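Local structure of conserved uncharacterized protein (predicted phosphoesterase COG0622) (Streptococcus pneumoniae, 3CK2) at residues 14-19 with 41-46; 7-12 with 35-40; 112-117 with 127-132; 140-145 with 159-164. The protein is an uncharacterised member of the calcineurin-like phosphoesterase superfamily that binds two manganese ions and probably hydrolyses phosphoester bonds. All blocks are in the same frame, centred on the assembly; numbering follows the deposited sequence.

Interactions 1 and 3 both supply ligands to the same manganese ion and share two of its bound waters, although their centres lie about 15 Å apart. Interaction 2 is the pairing of strands 7-12 and 35-38 in the six-stranded sheet, and the loops of interaction 1 grow directly out of the ends of these two strands, so the two contacts interleave along the chain. Interactions 3 and 4 follow later in sequence, with centres about 11 Å apart: interaction 3 belongs to the five-stranded sheet, interaction 4 to the six-stranded one. The core pairing thus carries metal-binding loops at its end, where ligands from loops that follow strands of both sheets converge.

Interaction 1. Residues 14-19 with 41-46; sequences DSHGDS and DSELRP. With MN (manganese (II) ion), chain B.
Asp-14, His-16 and Asp-41 converge on one manganese ion, which Asp-14 OD1 binds at 2.1 Å, His-16 NE2 at 2.3 Å and Asp-41 OD2 at 2.2 Å. Two waters and His-115 complete its six ligands. The carboxylate planes of Asp-14 and Asp-41 are 86° apart, and each group gives one oxygen, Asp-14 OD1 and Asp-41 OD2, 3.1 Å from each other. Asp-14 OD2 accepts from His-113 N, and Asp-41 OD1 is hydrogen-bonded to Met-61. Asp-41 OD2 also binds the second manganese and bridges the pair; a carboxylate suits this place because one anionic oxygen can serve two cations. Asp-X-His followed by a bridging aspartate is the metal signature of calcineurin-like phosphoesterases, carried here on loops that leave neighbouring parallel strands.

The imidazole of His-16, its CG anti to the carbonyl carbon and beside the backbone N, is fixed on the side away from the metal. Its ND1 donates to Glu-43 OE2 over 2.6 Å in a nearly straight bond (165°), the acceptor lying close to the ring plane and using its anti side. With the carboxylate turned 82° from the ring, this bond orients NE2 toward the metal. Asp-41 O lies over the centre of one ring face and accepts the backbone N-H of His-16 at 3.0 Å.

Farther out, Gly-17 N donates to Ser-42 O, 2.7 Å away. Glycine suits this residue, whose phi is positive and where Glu-43 OE1 lies close to the place a CB would take. Water 1 donates to Ser-42 O and Asp-18 O. Leu-44 CD2 rests on Ser-19 CB, and Asp-18 pairs with Arg-162.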
loop_
_atom_site.group_PDB
_atom_site.type_symbol
_atom_site.label_atom_id
_atom_site.label_comp_id
_atom_site.label_asym_id
_atom_site.label_seq_id
_atom_site.Cartn_x
_atom_site.Cartn_y
_atom_site.Cartn_z
ATOM N N ASP A 14 -7.974 2.049 2.303
ATOM C CA ASP A 14 -8.980 2.849 3.036
ATOM C C ASP A 14 -9.924 3.541 2.038
ATOM O O ASP A 14 -10.167 4.762 2.089
ATOM C CB ASP A 14 -8.302 3.833 3.995
ATOM C CG ASP A 14 -7.599 3.138 5.156
ATOM O OD1 ASP A 14 -8.276 2.913 6.214
ATOM O OD2 ASP A 14 -6.365 2.861 5.028
ATOM N N SER A 15 -10.477 2.689 1.168
ATOM C CA SER A 15 -11.428 3.043 0.113
ATOM C C SER A 15 -12.895 3.149 0.609
ATOM O O SER A 15 -13.688 3.829 0.004
ATOM C CB SER A 15 -11.298 2.043 -1.051
ATOM O OG SER A 15 -11.224 0.704 -0.606
ATOM N N HIS A 16 -13.224 2.470 1.701
ATOM C CA HIS A 16 -14.427 2.717 2.508
ATOM C C HIS A 16 -15.747 2.736 1.743
ATOM O O HIS A 16 -16.497 3.726 1.756
ATOM C CB HIS A 16 -14.251 3.981 3.389
ATOM C CG HIS A 16 -13.374 3.743 4.584
ATOM N ND1 HIS A 16 -13.800 3.037 5.691
ATOM C CD2 HIS A 16 -12.085 4.050 4.810
ATOM C CE1 HIS A 16 -12.813 2.937 6.555
ATOM N NE2 HIS A 16 -11.754 3.536 6.041
ATOM N N GLY A 17 -16.012 1.614 1.094
ATOM C CA GLY A 17 -17.277 1.384 0.433
ATOM C C GLY A 17 -17.346 1.893 -0.992
ATOM O O GLY A 17 -18.330 1.699 -1.658
ATOM N N ASP A 18 -16.284 2.517 -1.472
ATOM C CA ASP A 18 -16.202 2.940 -2.856
ATOM C C ASP A 18 -15.615 1.783 -3.672
ATOM O O ASP A 18 -14.424 1.509 -3.651
ATOM C CB ASP A 18 -15.362 4.217 -2.936
ATOM C CG ASP A 18 -15.310 4.810 -4.317
ATOM O OD1 ASP A 18 -15.551 4.101 -5.310
ATOM O OD2 ASP A 18 -14.988 6.006 -4.393
ATOM N N SER A 19 -16.493 1.071 -4.354
ATOM C CA SER A 19 -16.094 -0.034 -5.174
ATOM C C SER A 19 -15.719 0.398 -6.598
ATOM O O SER A 19 -14.907 -0.257 -7.228
ATOM C CB SER A 19 -17.205 -1.102 -5.195
ATOM O OG SER A 19 -18.423 -0.539 -5.591
ATOM N N ASP A 41 -9.624 -1.764 4.846
ATOM C CA ASP A 41 -10.773 -0.881 5.068
ATOM C C ASP A 41 -11.439 -0.546 3.741
ATOM O O ASP A 41 -11.705 0.607 3.440
ATOM C CB ASP A 41 -10.333 0.364 5.811
ATOM C CG ASP A 41 -10.441 0.243 7.288
ATOM O OD1 ASP A 41 -10.713 -0.849 7.792
ATOM O OD2 ASP A 41 -10.248 1.301 7.944
ATOM N N SER A 42 -11.681 -1.566 2.930
ATOM C CA SER A 42 -12.436 -1.406 1.680
ATOM C C SER A 42 -13.939 -1.414 1.917
ATOM O O SER A 42 -14.703 -0.762 1.183
ATOM C CB SER A 42 -12.059 -2.499 0.659
ATOM O OG SER A 42 -12.319 -3.784 1.130
ATOM N N GLU A 43 -14.345 -2.179 2.933
ATOM C CA GLU A 43 -15.752 -2.421 3.280
ATOM C C GLU A 43 -16.486 -3.247 2.213
ATOM O O GLU A 43 -17.705 -3.281 2.184
ATOM C CB GLU A 43 -16.482 -1.130 3.606
ATOM C CG GLU A 43 -15.846 -0.318 4.751
ATOM C CD GLU A 43 -16.651 0.954 5.031
ATOM O OE1 GLU A 43 -17.824 1.005 4.616
ATOM O OE2 GLU A 43 -16.122 1.919 5.624
ATOM N N LEU A 44 -15.699 -3.946 1.384
ATOM C CA LEU A 44 -16.172 -4.843 0.344
ATOM C C LEU A 44 -16.053 -6.281 0.834
ATOM O O LEU A 44 -15.350 -6.565 1.809
ATOM C CB LEU A 44 -15.360 -4.649 -0.967
ATOM C CG LEU A 44 -15.260 -3.242 -1.565
ATOM C CD1 LEU A 44 -14.481 -3.257 -2.903
ATOM C CD2 LEU A 44 -16.636 -2.546 -1.711
ATOM N N ARG A 45 -16.761 -7.166 0.143
ATOM C CA ARG A 45 -16.643 -8.605 0.329
ATOM C C ARG A 45 -15.338 -9.166 -0.225
ATOM O O ARG A 45 -14.884 -8.720 -1.283
ATOM C CB ARG A 45 -17.807 -9.288 -0.336
ATOM C CG ARG A 45 -19.069 -9.062 0.430
ATOM C CD ARG A 45 -20.283 -9.221 -0.423
ATOM N NE ARG A 45 -20.477 -10.599 -0.842
ATOM C CZ ARG A 45 -20.886 -11.576 -0.044
ATOM N NH1 ARG A 45 -21.109 -11.363 1.250
ATOM N NH2 ARG A 45 -21.051 -12.779 -0.552
ATOM N N PRO A 46 -14.680 -10.064 0.547
ATOM C CA PRO A 46 -13.441 -10.751 0.116
ATOM C C PRO A 46 -13.597 -11.586 -1.147
ATOM O O PRO A 46 -12.648 -11.759 -1.865
ATOM C CB PRO A 46 -13.082 -11.664 1.302
ATOM C CG PRO A 46 -13.828 -11.129 2.458
ATOM C CD PRO A 46 -15.033 -10.384 1.940
HETATM MN MN MN B . -9.886 3.432 7.449
HETATM O O HOH W 1 -13.662 -0.043 -1.451
HETATM O O HOH W 2 -11.403 4.073 8.918
HETATM O O HOH W 3 -8.680 3.483 9.290
#

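Interaction 2. Residues 7-12 with 35-40; sequences QTIIVM and AVFHNG
Phe-37 brings the rim of its ring against Ile-9, with CE2 3.9 Å from Ile-9 CB and Ile-9 CG2 lying in the ring plane. CG of Phe-37 stands anti to the carbonyl carbon, beside the backbone N (chi1 -60°), and the ring edge meets Ile-9, while CB still touches Val-11 CG1. On the same face of the sheet Ala-35 CB makes a small contact with Ile-9 CG2. On the other face Ile-10 CB meets Val-36 CG2, and Met-12, a selenomethionine, crosses His-38, its CG 3.7 Å from His-38 CD2.

Strands 7-12 and 35-38 run parallel, 16° apart, as the two strands of a beta-alpha-beta crossover whose helix, 19-29, covers the face bearing Ile-10, Met-12 and Val-36. Four backbone bonds hold the register: Ile-10 N to Ala-35 O, Phe-37 N to Ile-10 O at 2.6 Å, Met-12 N to Phe-37 O at 2.7 Å, and Asn-39 N to Met-12 O.

Past the strand end, the amide of Asn-39 lies against Val-11 CG1 and bonds to Tyr-111 and Gln-82. His-38 ND1 accepts Gly-40 N at 3.0 Å, close to the ring plane, a bond local to the end of its own strand, while NE2 pairs with Ser-15 OG. Accepting at ND1 implies that this nitrogen carries no proton in that bond, which leaves the ring's proton, if the imidazole is neutral, probably on NE2, facing Ser-15 OG.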
loop_
_atom_site.group_PDB
_atom_site.type_symbol
_atom_site.label_atom_id
_atom_site.label_comp_id
_atom_site.label_asym_id
_atom_site.label_seq_id
_atom_site.Cartn_x
_atom_site.Cartn_y
_atom_site.Cartn_z
ATOM N N GLN A 7 10.730 -2.935 -11.306
ATOM C CA GLN A 7 9.383 -3.315 -10.936
ATOM C C GLN A 7 8.592 -2.054 -10.636
ATOM O O GLN A 7 9.164 -1.001 -10.319
ATOM C CB GLN A 7 9.402 -4.198 -9.698
ATOM C CG GLN A 7 10.165 -5.504 -9.854
ATOM C CD GLN A 7 10.438 -6.166 -8.518
ATOM O OE1 GLN A 7 10.532 -5.497 -7.487
ATOM N NE2 GLN A 7 10.557 -7.467 -8.526
ATOM N N THR A 8 7.283 -2.167 -10.800
ATOM C CA THR A 8 6.346 -1.124 -10.461
ATOM C C THR A 8 5.215 -1.787 -9.676
ATOM O O THR A 8 4.674 -2.812 -10.094
ATOM C CB THR A 8 5.773 -0.422 -11.704
ATOM O OG1 THR A 8 6.842 0.162 -12.437
ATOM C CG2 THR A 8 4.730 0.652 -11.303
ATOM N N ILE A 9 4.894 -1.220 -8.518
ATOM C CA ILE A 9 3.738 -1.675 -7.764
ATOM C C ILE A 9 2.804 -0.490 -7.549
ATOM O O ILE A 9 3.230 0.680 -7.547
ATOM C CB ILE A 9 4.143 -2.387 -6.410
ATOM C CG1 ILE A 9 4.803 -1.394 -5.433
ATOM C CG2 ILE A 9 5.018 -3.665 -6.691
ATOM C CD1 ILE A 9 4.958 -1.941 -4.021
ATOM N N ILE A 10 1.527 -0.823 -7.454
ATOM C CA ILE A 10 0.435 0.118 -7.181
ATOM C C ILE A 10 -0.167 -0.279 -5.844
ATOM O O ILE A 10 -0.488 -1.471 -5.626
ATOM C CB ILE A 10 -0.666 0.135 -8.321
ATOM C CG1 ILE A 10 -0.061 0.617 -9.662
ATOM C CG2 ILE A 10 -1.860 1.059 -7.911
ATOM C CD1 ILE A 10 0.479 2.142 -9.638
ATOM N N VAL A 11 -0.249 0.704 -4.935
ATOM C CA VAL A 11 -0.710 0.502 -3.563
ATOM C C VAL A 11 -1.845 1.481 -3.272
ATOM O O VAL A 11 -1.675 2.689 -3.473
ATOM C CB VAL A 11 0.448 0.736 -2.546
ATOM C CG1 VAL A 11 0.019 0.302 -1.133
ATOM C CG2 VAL A 11 1.724 -0.005 -2.998
HETATM N N MSE A 12 -2.985 0.971 -2.791
HETATM C CA MSE A 12 -4.079 1.830 -2.290
HETATM C C MSE A 12 -4.612 1.301 -0.960
HETATM O O MSE A 12 -4.177 0.281 -0.484
HETATM C CB MSE A 12 -5.204 1.947 -3.328
HETATM C CG MSE A 12 -5.872 0.625 -3.599
HETATM SE SE MSE A 12 -7.323 0.713 -4.890
HETATM C CE MSE A 12 -7.148 -1.118 -5.537
ATOM N N ALA A 35 2.454 -5.777 -9.412
ATOM C CA ALA A 35 1.493 -6.126 -8.373
ATOM C C ALA A 35 0.675 -4.904 -8.025
ATOM O O ALA A 35 1.139 -3.775 -8.177
ATOM C CB ALA A 35 2.212 -6.674 -7.115
ATOM N N VAL A 36 -0.566 -5.155 -7.574
ATOM C CA VAL A 36 -1.471 -4.143 -7.094
ATOM C C VAL A 36 -1.882 -4.526 -5.690
ATOM O O VAL A 36 -2.332 -5.642 -5.472
ATOM C CB VAL A 36 -2.702 -3.951 -8.037
ATOM C CG1 VAL A 36 -3.663 -2.860 -7.478
ATOM C CG2 VAL A 36 -2.236 -3.581 -9.443
ATOM N N PHE A 37 -1.748 -3.584 -4.742
ATOM C CA PHE A 37 -2.052 -3.837 -3.310
ATOM C C PHE A 37 -3.152 -2.951 -2.736
ATOM O O PHE A 37 -3.216 -1.759 -3.023
ATOM C CB PHE A 37 -0.802 -3.606 -2.445
ATOM C CG PHE A 37 0.328 -4.473 -2.808
ATOM C CD1 PHE A 37 0.508 -5.677 -2.168
ATOM C CD2 PHE A 37 1.210 -4.099 -3.816
ATOM C CE1 PHE A 37 1.546 -6.500 -2.497
ATOM C CE2 PHE A 37 2.253 -4.940 -4.166
ATOM C CZ PHE A 37 2.415 -6.153 -3.495
ATOM N N HIS A 38 -3.958 -3.514 -1.850
ATOM C CA HIS A 38 -4.955 -2.730 -1.122
ATOM C C HIS A 38 -4.742 -3.057 0.339
ATOM O O HIS A 38 -4.737 -4.207 0.693
ATOM C CB HIS A 38 -6.365 -3.068 -1.597
ATOM C CG HIS A 38 -7.421 -2.165 -1.065
ATOM N ND1 HIS A 38 -7.646 -1.990 0.283
ATOM C CD2 HIS A 38 -8.352 -1.421 -1.702
ATOM C CE1 HIS A 38 -8.644 -1.143 0.446
ATOM N NE2 HIS A 38 -9.080 -0.765 -0.745
ATOM N N ASN A 39 -4.527 -2.052 1.182
ATOM C CA ASN A 39 -4.096 -2.283 2.561
ATOM C C ASN A 39 -5.246 -2.277 3.586
ATOM O O ASN A 39 -5.028 -2.176 4.795
ATOM C CB ASN A 39 -3.011 -1.268 2.941
ATOM C CG ASN A 39 -1.798 -1.321 2.023
ATOM O OD1 ASN A 39 -1.562 -2.335 1.351
ATOM N ND2 ASN A 39 -1.002 -0.219 2.003
ATOM N N GLY A 40 -6.469 -2.381 3.066
ATOM C CA GLY A 40 -7.653 -2.638 3.859
ATOM C C GLY A 40 -8.585 -1.466 4.078
ATOM O O GLY A 40 -8.375 -0.338 3.612
#

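Interaction 3. Residues 112-117 with 127-132. With MN (manganese (II) ion), chain B.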
loop_
_atom_site.group_PDB
_atom_site.type_symbol
_atom_site.label_atom_id
_atom_site.label_comp_id
_atom_site.label_asym_id
_atom_site.label_seq_id
_atom_site.Cartn_x
_atom_site.Cartn_y
_atom_site.Cartn_z
ATOM N N GLY A 112 -1.919 0.730 6.056
ATOM C CA GLY A 112 -2.998 1.671 5.877
ATOM C C GLY A 112 -3.373 2.289 7.226
ATOM O O GLY A 112 -2.511 2.763 7.964
ATOM N N HIS A 113 -4.676 2.333 7.500
ATOM C CA HIS A 113 -5.255 2.661 8.797
ATOM C C HIS A 113 -5.271 4.167 9.098
ATOM O O HIS A 113 -6.324 4.688 9.500
ATOM C CB HIS A 113 -4.623 1.826 9.923
ATOM C CG HIS A 113 -5.343 1.922 11.234
ATOM N ND1 HIS A 113 -6.691 1.674 11.370
ATOM C CD2 HIS A 113 -4.898 2.241 12.471
ATOM C CE1 HIS A 113 -7.051 1.855 12.629
ATOM N NE2 HIS A 113 -5.978 2.202 13.317
ATOM N N LEU A 114 -4.138 4.855 8.882
ATOM C CA LEU A 114 -3.977 6.299 9.239
ATOM C C LEU A 114 -4.620 7.320 8.278
ATOM O O LEU A 114 -4.902 8.450 8.671
ATOM C CB LEU A 114 -2.507 6.625 9.429
ATOM C CG LEU A 114 -1.764 5.736 10.466
ATOM C CD1 LEU A 114 -0.322 6.152 10.516
ATOM C CD2 LEU A 114 -2.372 5.763 11.902
ATOM N N HIS A 115 -4.878 6.896 7.028
ATOM C CA HIS A 115 -5.429 7.763 5.987
ATOM C C HIS A 115 -4.499 8.951 5.673
ATOM O O HIS A 115 -4.953 9.985 5.205
ATOM C CB HIS A 115 -6.823 8.298 6.363
ATOM C CG HIS A 115 -7.894 7.253 6.543
ATOM N ND1 HIS A 115 -9.226 7.522 6.286
ATOM C CD2 HIS A 115 -7.856 5.984 7.025
ATOM C CE1 HIS A 115 -9.948 6.452 6.564
ATOM N NE2 HIS A 115 -9.144 5.496 7.003
ATOM N N VAL A 116 -3.201 8.778 5.936
ATOM C CA VAL A 116 -2.189 9.814 5.739
ATOM C C VAL A 116 -1.095 9.257 4.807
ATOM O O VAL A 116 -0.454 8.258 5.140
ATOM C CB VAL A 116 -1.568 10.314 7.110
ATOM C CG1 VAL A 116 -0.412 11.286 6.866
ATOM C CG2 VAL A 116 -2.640 11.001 8.000
ATOM N N PRO A 117 -0.832 9.918 3.664
ATOM C CA PRO A 117 0.270 9.411 2.807
ATOM C C PRO A 117 1.662 9.570 3.431
ATOM O O PRO A 117 1.982 10.635 3.911
ATOM C CB PRO A 117 0.169 10.298 1.551
ATOM C CG PRO A 117 -0.417 11.577 2.055
ATOM C CD PRO A 117 -1.425 11.149 3.103
ATOM N N PHE A 127 8.890 2.012 4.329
ATOM C CA PHE A 127 7.546 1.985 4.901
ATOM C C PHE A 127 6.662 2.982 4.145
ATOM O O PHE A 127 7.015 4.150 3.988
ATOM C CB PHE A 127 7.554 2.341 6.396
ATOM C CG PHE A 127 8.283 1.330 7.262
ATOM C CD1 PHE A 127 7.580 0.355 7.973
ATOM C CD2 PHE A 127 9.658 1.361 7.370
ATOM C CE1 PHE A 127 8.253 -0.568 8.761
ATOM C CE2 PHE A 127 10.331 0.436 8.161
ATOM C CZ PHE A 127 9.619 -0.538 8.836
ATOM N N LEU A 128 5.503 2.510 3.703
ATOM C CA LEU A 128 4.613 3.290 2.858
ATOM C C LEU A 128 3.167 3.112 3.276
ATOM O O LEU A 128 2.665 1.981 3.366
ATOM C CB LEU A 128 4.758 2.881 1.379
ATOM C CG LEU A 128 3.825 3.512 0.332
ATOM C CD1 LEU A 128 4.186 4.995 0.103
ATOM C CD2 LEU A 128 3.974 2.744 -0.945
ATOM N N ASN A 129 2.519 4.255 3.510
ATOM C CA ASN A 129 1.075 4.353 3.558
ATOM C C ASN A 129 0.705 5.112 2.300
ATOM O O ASN A 129 1.191 6.244 2.075
ATOM C CB ASN A 129 0.620 5.088 4.827
ATOM C CG ASN A 129 -0.899 5.024 5.035
ATOM O OD1 ASN A 129 -1.670 5.166 4.092
ATOM N ND2 ASN A 129 -1.323 4.821 6.275
ATOM N N PRO A 130 -0.142 4.510 1.456
ATOM C CA PRO A 130 -0.473 5.219 0.219
ATOM C C PRO A 130 -1.397 6.439 0.404
ATOM O O PRO A 130 -1.681 7.091 -0.563
ATOM C CB PRO A 130 -1.181 4.130 -0.605
ATOM C CG PRO A 130 -1.868 3.296 0.431
ATOM C CD PRO A 130 -0.863 3.219 1.556
ATOM N N GLY A 131 -1.820 6.733 1.642
ATOM C CA GLY A 131 -2.941 7.606 1.933
ATOM C C GLY A 131 -4.259 6.867 1.870
ATOM O O GLY A 131 -4.301 5.636 1.681
ATOM N N SER A 132 -5.360 7.609 2.032
ATOM C CA SER A 132 -6.704 7.098 1.758
ATOM C C SER A 132 -7.237 7.550 0.380
ATOM O O SER A 132 -7.284 8.744 0.062
ATOM C CB SER A 132 -7.669 7.469 2.876
ATOM O OG SER A 132 -8.988 7.114 2.503
HETATM MN MN MN B . -9.886 3.432 7.449
HETATM O O HOH W 3 -8.680 3.483 9.290
HETATM O O HOH W 4 -4.212 4.817 5.149
HETATM O O HOH W 2 -11.403 4.073 8.918
#
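His-115 rests its ring against Ser-132, with CG 3.7 Å from Ser-132 CB, and its NE2 binds manganese at 2.2 Å, while ND1 is held by Gln-135 O. The neighbouring His-113 serves the second manganese through ND1. His-113 O accepts a hydrogen bond from water 3 at 2.7 Å, and that water is a ligand of the first ion. This Gly-His-Leu-His sequence is the GHxH motif of calcineurin-like phosphoesterases.

Polar contacts centre on Asn-129. Its CG is anti to the backbone N (chi1 -171°) and lies 3.3 Å from Val-116 O in the loop. OD1 accepts Gly-131 N at 2.9 Å, which makes an Asx turn, and a hydrogen from water 4 at 2.8 Å; that water in turn accepts from His-115 N. Asparagine suits this place because its amide oxygen OD1 accepts both bonds and so connects the strand end to the backbone of a metal ligand.

Close packing completes the contact. Gly-131 CA sits 3.6 Å from Pro-117 N; glycine fits both the positive phi and the tight approach. Pro-117 CA also points its hydrogen at Asn-129 O, 3.4 Å away.

The loop 112-117 links strands 108-110 and 117-122, and strand 125-130 lies between them in the five-stranded sheet. Helix 95-103 covers Phe-127, while Leu-128 and Pro-130 face strand 145-150 of the other sheet and Pro-117 touches Phe-159 on strand 154-160.

Interaction 4. Residues 140-145 with 159-164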
loop_
_atom_site.group_PDB
_atom_site.type_symbol
_atom_site.label_atom_id
_atom_site.label_comp_id
_atom_site.label_asym_id
_atom_site.label_seq_id
_atom_site.Cartn_x
_atom_site.Cartn_y
_atom_site.Cartn_z
ATOM N N ILE A 140 -2.933 16.851 3.811
ATOM C CA ILE A 140 -3.303 16.700 2.412
ATOM C C ILE A 140 -4.739 16.209 2.337
ATOM O O ILE A 140 -5.060 15.168 2.883
ATOM C CB ILE A 140 -2.368 15.696 1.669
ATOM C CG1 ILE A 140 -0.897 16.183 1.688
ATOM C CG2 ILE A 140 -2.865 15.413 0.191
ATOM C CD1 ILE A 140 -0.639 17.560 1.074
ATOM N N ARG A 141 -5.614 17.015 1.739
ATOM C CA ARG A 141 -7.031 16.740 1.736
ATOM C C ARG A 141 -7.466 16.072 0.446
ATOM O O ARG A 141 -8.642 15.997 0.158
ATOM C CB ARG A 141 -7.849 18.007 1.878
ATOM C CG ARG A 141 -7.652 18.831 3.121
ATOM C CD ARG A 141 -8.265 18.226 4.289
ATOM N NE ARG A 141 -8.576 19.243 5.281
ATOM C CZ ARG A 141 -8.754 18.993 6.582
ATOM N NH1 ARG A 141 -8.636 17.720 7.046
ATOM N NH2 ARG A 141 -9.032 20.001 7.427
ATOM N N GLU A 142 -6.519 15.574 -0.312
ATOM C CA GLU A 142 -6.756 14.994 -1.631
ATOM C C GLU A 142 -6.733 13.463 -1.449
ATOM O O GLU A 142 -5.901 12.928 -0.709
ATOM C CB GLU A 142 -5.633 15.476 -2.572
ATOM C CG GLU A 142 -5.663 14.973 -4.013
ATOM C CD GLU A 142 -6.817 15.499 -4.852
ATOM O OE1 GLU A 142 -7.537 16.397 -4.393
ATOM O OE2 GLU A 142 -7.018 15.001 -5.978
ATOM N N CYS A 143 -7.655 12.782 -2.117
ATOM C CA CYS A 143 -7.672 11.321 -2.157
ATOM C C CYS A 143 -6.480 10.853 -2.990
ATOM O O CYS A 143 -6.210 11.386 -4.095
ATOM C CB CYS A 143 -8.971 10.835 -2.778
ATOM S SG CYS A 143 -10.443 11.147 -1.807
ATOM N N LEU A 144 -5.744 9.885 -2.441
ATOM C CA LEU A 144 -4.487 9.447 -3.022
ATOM C C LEU A 144 -4.331 7.960 -2.933
ATOM O O LEU A 144 -4.908 7.316 -2.066
ATOM C CB LEU A 144 -3.308 10.122 -2.306
ATOM C CG LEU A 144 -3.089 11.654 -2.424
ATOM C CD1 LEU A 144 -1.999 12.092 -1.454
ATOM C CD2 LEU A 144 -2.743 12.122 -3.846
ATOM N N TYR A 145 -3.582 7.427 -3.896
ATOM C CA TYR A 145 -2.917 6.139 -3.797
ATOM C C TYR A 145 -1.450 6.340 -4.225
ATOM O O TYR A 145 -1.019 7.458 -4.526
ATOM C CB TYR A 145 -3.638 5.072 -4.629
ATOM C CG TYR A 145 -3.651 5.270 -6.124
ATOM C CD1 TYR A 145 -2.766 4.564 -6.929
ATOM C CD2 TYR A 145 -4.584 6.135 -6.751
ATOM C CE1 TYR A 145 -2.784 4.705 -8.305
ATOM C CE2 TYR A 145 -4.618 6.272 -8.116
ATOM C CZ TYR A 145 -3.704 5.564 -8.900
ATOM O OH TYR A 145 -3.655 5.691 -10.280
ATOM N N PHE A 159 2.856 9.788 -5.290
ATOM C CA PHE A 159 1.460 9.708 -4.905
ATOM C C PHE A 159 0.560 10.236 -6.016
ATOM O O PHE A 159 0.858 11.229 -6.627
ATOM C CB PHE A 159 1.238 10.426 -3.577
ATOM C CG PHE A 159 1.937 9.761 -2.427
ATOM C CD1 PHE A 159 1.295 8.821 -1.670
ATOM C CD2 PHE A 159 3.246 10.083 -2.118
ATOM C CE1 PHE A 159 1.949 8.236 -0.627
ATOM C CE2 PHE A 159 3.895 9.499 -1.058
ATOM C CZ PHE A 159 3.250 8.566 -0.323
ATOM N N LEU A 160 -0.531 9.510 -6.273
ATOM C CA LEU A 160 -1.366 9.708 -7.460
ATOM C C LEU A 160 -2.769 10.034 -7.025
ATOM O O LEU A 160 -3.246 9.559 -5.997
ATOM C CB LEU A 160 -1.381 8.459 -8.345
ATOM C CG LEU A 160 -0.274 8.215 -9.399
ATOM C CD1 LEU A 160 1.099 8.497 -8.915
ATOM C CD2 LEU A 160 -0.386 6.771 -9.859
ATOM N N THR A 161 -3.419 10.875 -7.811
ATOM C CA THR A 161 -4.763 11.282 -7.518
ATOM C C THR A 161 -5.708 10.249 -8.106
ATOM O O THR A 161 -5.288 9.292 -8.779
ATOM C CB THR A 161 -5.089 12.682 -8.072
ATOM O OG1 THR A 161 -5.172 12.633 -9.492
ATOM C CG2 THR A 161 -4.070 13.743 -7.598
ATOM N N ARG A 162 -6.999 10.446 -7.835
ATOM C CA ARG A 162 -8.054 9.598 -8.399
ATOM C C ARG A 162 -8.213 9.744 -9.906
ATOM O O ARG A 162 -8.953 8.947 -10.536
ATOM C CB ARG A 162 -9.382 9.874 -7.665
ATOM C CG ARG A 162 -9.379 9.206 -6.287
ATOM C CD ARG A 162 -10.585 9.576 -5.418
ATOM N NE ARG A 162 -11.841 9.126 -5.995
ATOM C CZ ARG A 162 -12.642 8.210 -5.488
ATOM N NH1 ARG A 162 -12.379 7.662 -4.334
ATOM N NH2 ARG A 162 -13.760 7.889 -6.121
ATOM N N ASP A 163 -7.528 10.736 -10.485
ATOM C CA ASP A 163 -7.401 10.852 -11.933
ATOM C C ASP A 163 -6.064 10.331 -12.441
ATOM O O ASP A 163 -5.768 10.449 -13.623
ATOM C CB ASP A 163 -7.621 12.321 -12.382
ATOM C CG ASP A 163 -9.063 12.777 -12.206
ATOM O OD1 ASP A 163 -9.965 11.936 -11.906
ATOM O OD2 ASP A 163 -9.293 13.978 -12.367
ATOM N N HIS A 164 -5.271 9.750 -11.533
ATOM C CA HIS A 164 -4.068 8.988 -11.871
ATOM C C HIS A 164 -2.930 9.906 -12.299
ATOM O O HIS A 164 -2.096 9.556 -13.146
ATOM C CB HIS A 164 -4.378 7.941 -12.953
ATOM C CG HIS A 164 -5.662 7.205 -12.729
ATOM N ND1 HIS A 164 -5.856 6.370 -11.656
ATOM C CD2 HIS A 164 -6.835 7.215 -13.419
ATOM C CE1 HIS A 164 -7.085 5.883 -11.701
ATOM N NE2 HIS A 164 -7.699 6.383 -12.762
HETATM O O HOH W 5 -7.781 12.463 -5.929
#
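Tyr-145 and Leu-160 form an antiparallel hydrogen-bonded pair, Tyr-145 N donating to Leu-160 O at 3.0 Å and Leu-160 N to Tyr-145 O at 2.7 Å. It lies at the open end of the beta hairpin formed by strands 145-150 and 154-160, within the six-stranded sheet; beyond it the chain bends into a type I turn from Thr-161 to His-164.

The Tyr-145 ring lies across Leu-160 in a CH-pi contact: Leu-160 CB stands 3.9 Å from the ring centroid, over one face and shifted toward the rim, while CD2 reaches CE1 and the hydroxyl. Tyr-145 lies on the face of the sheet bearing Leu-160, which touches Tyr-29 of helix 19-29. Tyrosine suits this place, apolar along its ring and polar at its tip, where OH is hydrogen-bonded to His-164 ND1 at 2.7 Å and also to Tyr-29. The two rings meet rim to rim, their planes 66° apart, and Glu-24 holds His-164 NE2.

On the other side of the sheet Leu-144 CD1 approaches Phe-159 CB in an apolar contact. Thr-161 OG1 accepts Asp-163 N, an ST turn within the type I turn. Arg-162 CD, anti to CA (chi2 173°), lies 3.3 Å from Cys-143 CB, and the guanidinium beyond it donates to Ile-133 O. Water 5 donates to Glu-142 OE2 and to Cys-143 O, and accepts from Arg-162 N at 2.9 Å.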